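Local coordinates for protein oxalate biosynthetic component 1 (Burkholderia thailandensis, PDB 5IKY) that makes oxalate in quorum sensing-dependent oxalogenesis, as a bifunctional enzyme that joins a serine hydrolase to a lyase, at residues A304-D309 and S528-A533; G692-Y697 and L707-S712. All coordinates share one frame; numbering follows the deposited sequence.

Contact 1: A304-D309 and S528-A533; sequences AQLAPD and SRPDVA
Leu-306 lies over one face of the Arg-529 guanidinium and also touches the ring of Pro-530. Its two methyls divide this work. CD1 sits 3.5 Å above the guanidinium plane, displaced toward the rim, and its nearest atom there is NH1 of Arg-529 at 3.6 Å. CD2 reaches the next residue instead, with 3.7 Å to CG of Pro-530. The inner part of the contact is the tight one. Arg-529 is buried, and its chain bends at chi2 (-56°), which turns CD aside from a fully extended course. Its NE donates to the carbonyl of Pro-272, and the side chain of Leu-268 in helix 257-270 packs against both Arg-529 and Leu-306.

Asp-309 adds charge rather than a directed bond. Its OD1 is 3.8 Å from NH1 of Arg-529, a long salt bridge with the oxygen well out of the guanidinium plane. The carboxylate and guanidinium planes are 50° apart. OD1 also pairs with Arg-522, but its exact place is less sure. OD2 accepts from the backbone N of Leu-276, which ties the carboxylate to strand 275-278. Two arginines lie close here, and Asp-309 probably offsets part of their repulsion.

The outer side is looser. Pro-530 is exposed and offers mainly CG, while Leu-306 is partly exposed. Gln-305 and Leu-306 together form a G1 beta bulge facing Tyr-301, with Gln-305 at a positive phi of 54°.

Arg-529 is the N-cap residue of helix 530-541, and its O accepts from N of Ala-533 at 2.9 Å. The partner loop leads into strand 310-313 of the curled parallel sheet. Such a loop, entering a strand at its N-terminal end, is typical of the TIM-barrel fold, in which catalytic groups gather at the other ends of the strands.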
loop_
_atom_site.group_PDB
_atom_site.type_symbol
_atom_site.label_atom_id
_atom_site.label_comp_id
_atom_site.label_asym_id
_atom_site.label_seq_id
_atom_site.Cartn_x
_atom_site.Cartn_y
_atom_site.Cartn_z
ATOM N N ALA A 304 5.857 -9.668 16.400
ATOM C CA ALA A 304 7.059 -9.852 15.595
ATOM C C ALA A 304 8.293 -9.310 16.312
ATOM O O ALA A 304 9.421 -9.545 15.876
ATOM C CB ALA A 304 6.896 -9.181 14.241
ATOM N N GLN A 305 8.063 -8.588 17.409
ATOM C CA GLN A 305 9.135 -8.021 18.227
ATOM C C GLN A 305 10.098 -7.162 17.410
ATOM O O GLN A 305 11.314 -7.314 17.505
ATOM C CB GLN A 305 9.900 -9.138 18.943
ATOM C CG GLN A 305 9.141 -9.758 20.107
ATOM C CD GLN A 305 9.024 -8.815 21.294
ATOM O OE1 GLN A 305 8.058 -8.059 21.410
ATOM N NE2 GLN A 305 10.012 -8.858 22.182
ATOM N N LEU A 306 9.546 -6.262 16.604
ATOM C CA LEU A 306 10.361 -5.388 15.772
ATOM C C LEU A 306 10.513 -4.012 16.405
ATOM O O LEU A 306 9.591 -3.495 17.037
ATOM C CB LEU A 306 9.755 -5.263 14.373
ATOM C CG LEU A 306 9.653 -6.569 13.583
ATOM C CD1 LEU A 306 9.050 -6.328 12.208
ATOM C CD2 LEU A 306 11.020 -7.214 13.465
ATOM N N ALA A 307 11.693 -3.430 16.234
ATOM C CA ALA A 307 11.995 -2.110 16.767
ATOM C C ALA A 307 11.840 -1.065 15.674
ATOM O O ALA A 307 11.797 -1.410 14.493
ATOM C CB ALA A 307 13.406 -2.083 17.338
ATOM N N PRO A 308 11.730 0.216 16.059
ATOM C CA PRO A 308 11.797 1.247 15.021
ATOM C C PRO A 308 13.162 1.209 14.356
ATOM O O PRO A 308 14.142 0.829 14.992
ATOM C CB PRO A 308 11.577 2.555 15.791
ATOM C CG PRO A 308 11.817 2.216 17.232
ATOM C CD PRO A 308 11.440 0.780 17.388
ATOM N N ASP A 309 13.223 1.577 13.084
ATOM C CA ASP A 309 14.455 1.451 12.328
ATOM C C ASP A 309 15.375 2.639 12.567
ATOM O O ASP A 309 16.596 2.501 12.580
ATOM C CB ASP A 309 14.143 1.310 10.842
ATOM C CG ASP A 309 13.149 0.200 10.567
ATOM O OD1 ASP A 309 13.579 -0.970 10.483
ATOM O OD2 ASP A 309 11.938 0.500 10.439
ATOM N N SER A 528 16.779 -4.601 5.870
ATOM C CA SER A 528 15.786 -5.548 5.373
ATOM C C SER A 528 15.062 -6.233 6.529
ATOM O O SER A 528 15.650 -6.486 7.577
ATOM C CB SER A 528 16.443 -6.588 4.464
ATOM O OG SER A 528 17.433 -7.320 5.164
ATOM N N ARG A 529 13.777 -6.508 6.332
ATOM C CA ARG A 529 12.960 -7.179 7.339
ATOM C C ARG A 529 13.448 -8.607 7.571
ATOM O O ARG A 529 14.039 -9.212 6.677
ATOM C CB ARG A 529 11.491 -7.180 6.908
ATOM C CG ARG A 529 10.784 -5.846 7.082
ATOM C CD ARG A 529 10.890 -5.363 8.510
ATOM N NE ARG A 529 9.966 -4.270 8.796
ATOM C CZ ARG A 529 10.038 -3.504 9.879
ATOM N NH1 ARG A 529 11.005 -3.701 10.766
ATOM N NH2 ARG A 529 9.159 -2.532 10.068
ATOM N N PRO A 530 13.211 -9.147 8.779
ATOM C CA PRO A 530 13.658 -10.503 9.128
ATOM C C PRO A 530 13.176 -11.595 8.169
ATOM O O PRO A 530 13.963 -12.478 7.823
ATOM C CB PRO A 530 13.063 -10.714 10.523
ATOM C CG PRO A 530 12.963 -9.340 11.093
ATOM C CD PRO A 530 12.616 -8.448 9.933
ATOM N N ASP A 531 11.916 -11.544 7.745
ATOM C CA ASP A 531 11.378 -12.587 6.873
ATOM C C ASP A 531 11.986 -12.504 5.471
ATOM O O ASP A 531 12.234 -13.529 4.835
ATOM C CB ASP A 531 9.844 -12.512 6.813
ATOM C CG ASP A 531 9.335 -11.216 6.203
ATOM O OD1 ASP A 531 10.016 -10.178 6.339
ATOM O OD2 ASP A 531 8.240 -11.234 5.597
ATOM N N VAL A 532 12.236 -11.286 4.999
ATOM C CA VAL A 532 12.932 -11.084 3.731
ATOM C C VAL A 532 14.356 -11.629 3.820
ATOM O O VAL A 532 14.857 -12.261 2.885
ATOM C CB VAL A 532 12.964 -9.587 3.331
ATOM C CG1 VAL A 532 14.025 -9.323 2.270
ATOM C CG2 VAL A 532 11.597 -9.148 2.835
ATOM N N ALA A 533 14.995 -11.397 4.963
ATOM C CA ALA A 533 16.350 -11.878 5.198
ATOM C C ALA A 533 16.390 -13.401 5.268
ATOM O O ALA A 533 17.337 -14.030 4.792
ATOM C CB ALA A 533 16.910 -11.276 6.472
#

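Contact 2: G692-Y697 and L707-S712; sequences GIPCRY and LGLRQS
Leu-709 packs on Ile-693 and Pro-694, and Cys-695 on Leu-707 and Arg-710, in a contact that joins the two flanks of a small beta hairpin in the cap-domain region. The hairpin strands are 696-697 and 704-705. Residues 692-695 run into the first strand, and residues 707-712 follow the second.

In the first shell, one methyl of Leu-709 does most of the apolar work. CD1 lies 3.9 Å from CG2 of Ile-693. It also reaches the backbone carbon of the next residue, 3.9 Å from CA of Pro-694, and the ring itself, with CG of Pro-694 at 4.0 Å. The Leu-709 side chain meets the proline at about a right angle.

Cys-695 forms the second centre. Its SG stands anti to the carbonyl carbon, beside the backbone N (chi1 -56°). From there the sulphur faces the aliphatic part of Arg-710, with 3.5 Å to CD. On another flank, CD2 of Leu-707 lies 3.9 Å from the same SG.

The next shell fixes these groups. The Arg-710 chain bends at chi3 (-47°), which sets NE off the line of the methylenes that touch the sulphur. Its guanidinium is gripped by backbone carbonyls, NH2 by that of Ser-1006 and NH1 by that of Leu-1001. Leu-1001 also packs on Cys-695 and Leu-707, so helix 998-1002 of the C-terminal hydrolase region borders the contact. Phe-535 of helix 530-541 touches both Pro-694 and Leu-709.

Backbone geometry sets the approach. Residues 709-711 form a short 3-10 segment, in which N of Gln-711 bonds to O of Gly-708 at 3.1 Å. Cys-695 adopts a positive phi of 57° just before the strand. Asn-706 ties the flanks together: its backbone pairs with Cys-695, and its ND2 donates to O of Ile-693.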
loop_
_atom_site.group_PDB
_atom_site.type_symbol
_atom_site.label_atom_id
_atom_site.label_comp_id
_atom_site.label_asym_id
_atom_site.label_seq_id
_atom_site.Cartn_x
_atom_site.Cartn_y
_atom_site.Cartn_z
ATOM N N GLY A 692 5.675 -18.807 1.471
ATOM C CA GLY A 692 4.626 -17.840 1.740
ATOM C C GLY A 692 5.155 -16.448 2.040
ATOM O O GLY A 692 4.384 -15.494 2.148
ATOM N N ILE A 693 6.472 -16.326 2.183
ATOM C CA ILE A 693 7.089 -15.026 2.439
ATOM C C ILE A 693 6.968 -14.063 1.245
ATOM O O ILE A 693 6.601 -12.901 1.436
ATOM C CB ILE A 693 8.576 -15.177 2.832
ATOM C CG1 ILE A 693 8.698 -15.933 4.155
ATOM C CG2 ILE A 693 9.250 -13.811 2.943
ATOM C CD1 ILE A 693 10.128 -16.219 4.557
ATOM N N PRO A 694 7.265 -14.525 0.012
ATOM C CA PRO A 694 7.088 -13.563 -1.084
ATOM C C PRO A 694 5.622 -13.233 -1.333
ATOM O O PRO A 694 4.772 -14.115 -1.215
ATOM C CB PRO A 694 7.687 -14.286 -2.299
ATOM C CG PRO A 694 8.497 -15.402 -1.740
ATOM C CD PRO A 694 7.805 -15.803 -0.481
ATOM N N CYS A 695 5.343 -11.975 -1.663
ATOM C CA CYS A 695 4.004 -11.529 -2.041
ATOM C C CYS A 695 2.959 -11.824 -0.964
ATOM O O CYS A 695 1.917 -12.420 -1.232
ATOM C CB CYS A 695 3.599 -12.168 -3.367
ATOM S SG CYS A 695 4.776 -11.842 -4.697
ATOM N N ARG A 696 3.259 -11.392 0.256
ATOM C CA ARG A 696 2.357 -11.519 1.394
ATOM C C ARG A 696 1.238 -10.480 1.347
ATOM O O ARG A 696 1.367 -9.443 0.696
ATOM C CB ARG A 696 3.138 -11.352 2.700
ATOM C CG ARG A 696 3.475 -12.620 3.445
ATOM C CD ARG A 696 4.254 -12.269 4.707
ATOM N NE ARG A 696 3.618 -11.181 5.447
ATOM C CZ ARG A 696 4.259 -10.115 5.920
ATOM N NH1 ARG A 696 5.566 -9.985 5.738
ATOM N NH2 ARG A 696 3.593 -9.177 6.580
ATOM N N TYR A 697 0.143 -10.759 2.048
ATOM C CA TYR A 697 -0.848 -9.733 2.344
ATOM C C TYR A 697 -0.443 -9.020 3.624
ATOM O O TYR A 697 0.238 -9.597 4.471
ATOM C CB TYR A 697 -2.249 -10.329 2.519
ATOM C CG TYR A 697 -2.956 -10.705 1.241
ATOM C CD1 TYR A 697 -3.365 -9.734 0.335
ATOM C CD2 TYR A 697 -3.244 -12.033 0.953
ATOM C CE1 TYR A 697 -4.022 -10.079 -0.833
ATOM C CE2 TYR A 697 -3.900 -12.386 -0.209
ATOM C CZ TYR A 697 -4.286 -11.409 -1.098
ATOM O OH TYR A 697 -4.939 -11.767 -2.255
ATOM N N LEU A 707 7.271 -7.700 -2.505
ATOM C CA LEU A 707 7.215 -7.858 -3.953
ATOM C C LEU A 707 8.606 -7.858 -4.575
ATOM O O LEU A 707 8.781 -8.251 -5.728
ATOM C CB LEU A 707 6.371 -6.744 -4.574
ATOM C CG LEU A 707 4.911 -6.700 -4.132
ATOM C CD1 LEU A 707 4.214 -5.478 -4.709
ATOM C CD2 LEU A 707 4.211 -7.973 -4.562
ATOM N N GLY A 708 9.593 -7.415 -3.804
ATOM C CA GLY A 708 10.952 -7.293 -4.296
ATOM C C GLY A 708 11.646 -8.622 -4.526
ATOM O O GLY A 708 12.481 -8.742 -5.423
ATOM N N LEU A 709 11.294 -9.620 -3.720
ATOM C CA LEU A 709 11.920 -10.940 -3.799
ATOM C C LEU A 709 11.813 -11.569 -5.191
ATOM O O LEU A 709 12.689 -12.332 -5.596
ATOM C CB LEU A 709 11.303 -11.879 -2.761
ATOM C CG LEU A 709 11.471 -11.459 -1.299
ATOM C CD1 LEU A 709 10.767 -12.439 -0.373
ATOM C CD2 LEU A 709 12.948 -11.337 -0.933
ATOM N N ARG A 710 10.750 -11.234 -5.920
ATOM C CA ARG A 710 10.509 -11.795 -7.251
ATOM C C ARG A 710 11.611 -11.461 -8.255
ATOM O O ARG A 710 11.823 -12.198 -9.218
ATOM C CB ARG A 710 9.170 -11.301 -7.812
ATOM C CG ARG A 710 8.002 -11.361 -6.848
ATOM C CD ARG A 710 6.684 -11.080 -7.568
ATOM N NE ARG A 710 6.774 -9.914 -8.440
ATOM C CZ ARG A 710 6.318 -9.873 -9.687
ATOM N NH1 ARG A 710 5.726 -10.935 -10.221
ATOM N NH2 ARG A 710 6.451 -8.764 -10.400
ATOM N N GLN A 711 12.305 -10.348 -8.030
ATOM C CA GLN A 711 13.270 -9.837 -9.000
ATOM C C GLN A 711 14.659 -10.444 -8.829
ATOM O O GLN A 711 15.549 -10.212 -9.648
ATOM C CB GLN A 711 13.352 -8.315 -8.901
ATOM C CG GLN A 711 12.010 -7.634 -9.103
ATOM C CD GLN A 711 11.315 -8.096 -10.367
ATOM O OE1 GLN A 711 11.921 -8.150 -11.437
ATOM N NE2 GLN A 711 10.036 -8.439 -10.249
ATOM N N SER A 712 14.837 -11.216 -7.764
ATOM C CA SER A 712 16.085 -11.934 -7.532
ATOM C C SER A 712 16.402 -12.904 -8.668
ATOM O O SER A 712 15.502 -13.556 -9.201
ATOM C CB SER A 712 16.019 -12.696 -6.209
ATOM O OG SER A 712 17.092 -13.613 -6.111
#

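The two contacts are neighbours, with centres about 15 Å apart, and helix 530-541 joins them. Its first turn belongs to contact 1 and reaches across to contact 2. OD2 of Asp-531 forms a salt bridge with NH1 of Arg-696 at 3.0 Å and also accepts from Asn-706. Packing continues alongside: CG1 of Val-532 is 3.9 Å from CD2 of Leu-709, and O of Asp-531 is 3.4 Å from CD1 of Ile-693. The barrel loop is thus linked through the helix to the cap-domain hairpin. The magnesium ligands His-227 and Glu-477 lie in neither contact; what the two share is helix 530-541, between the barrel and the cap-domain region.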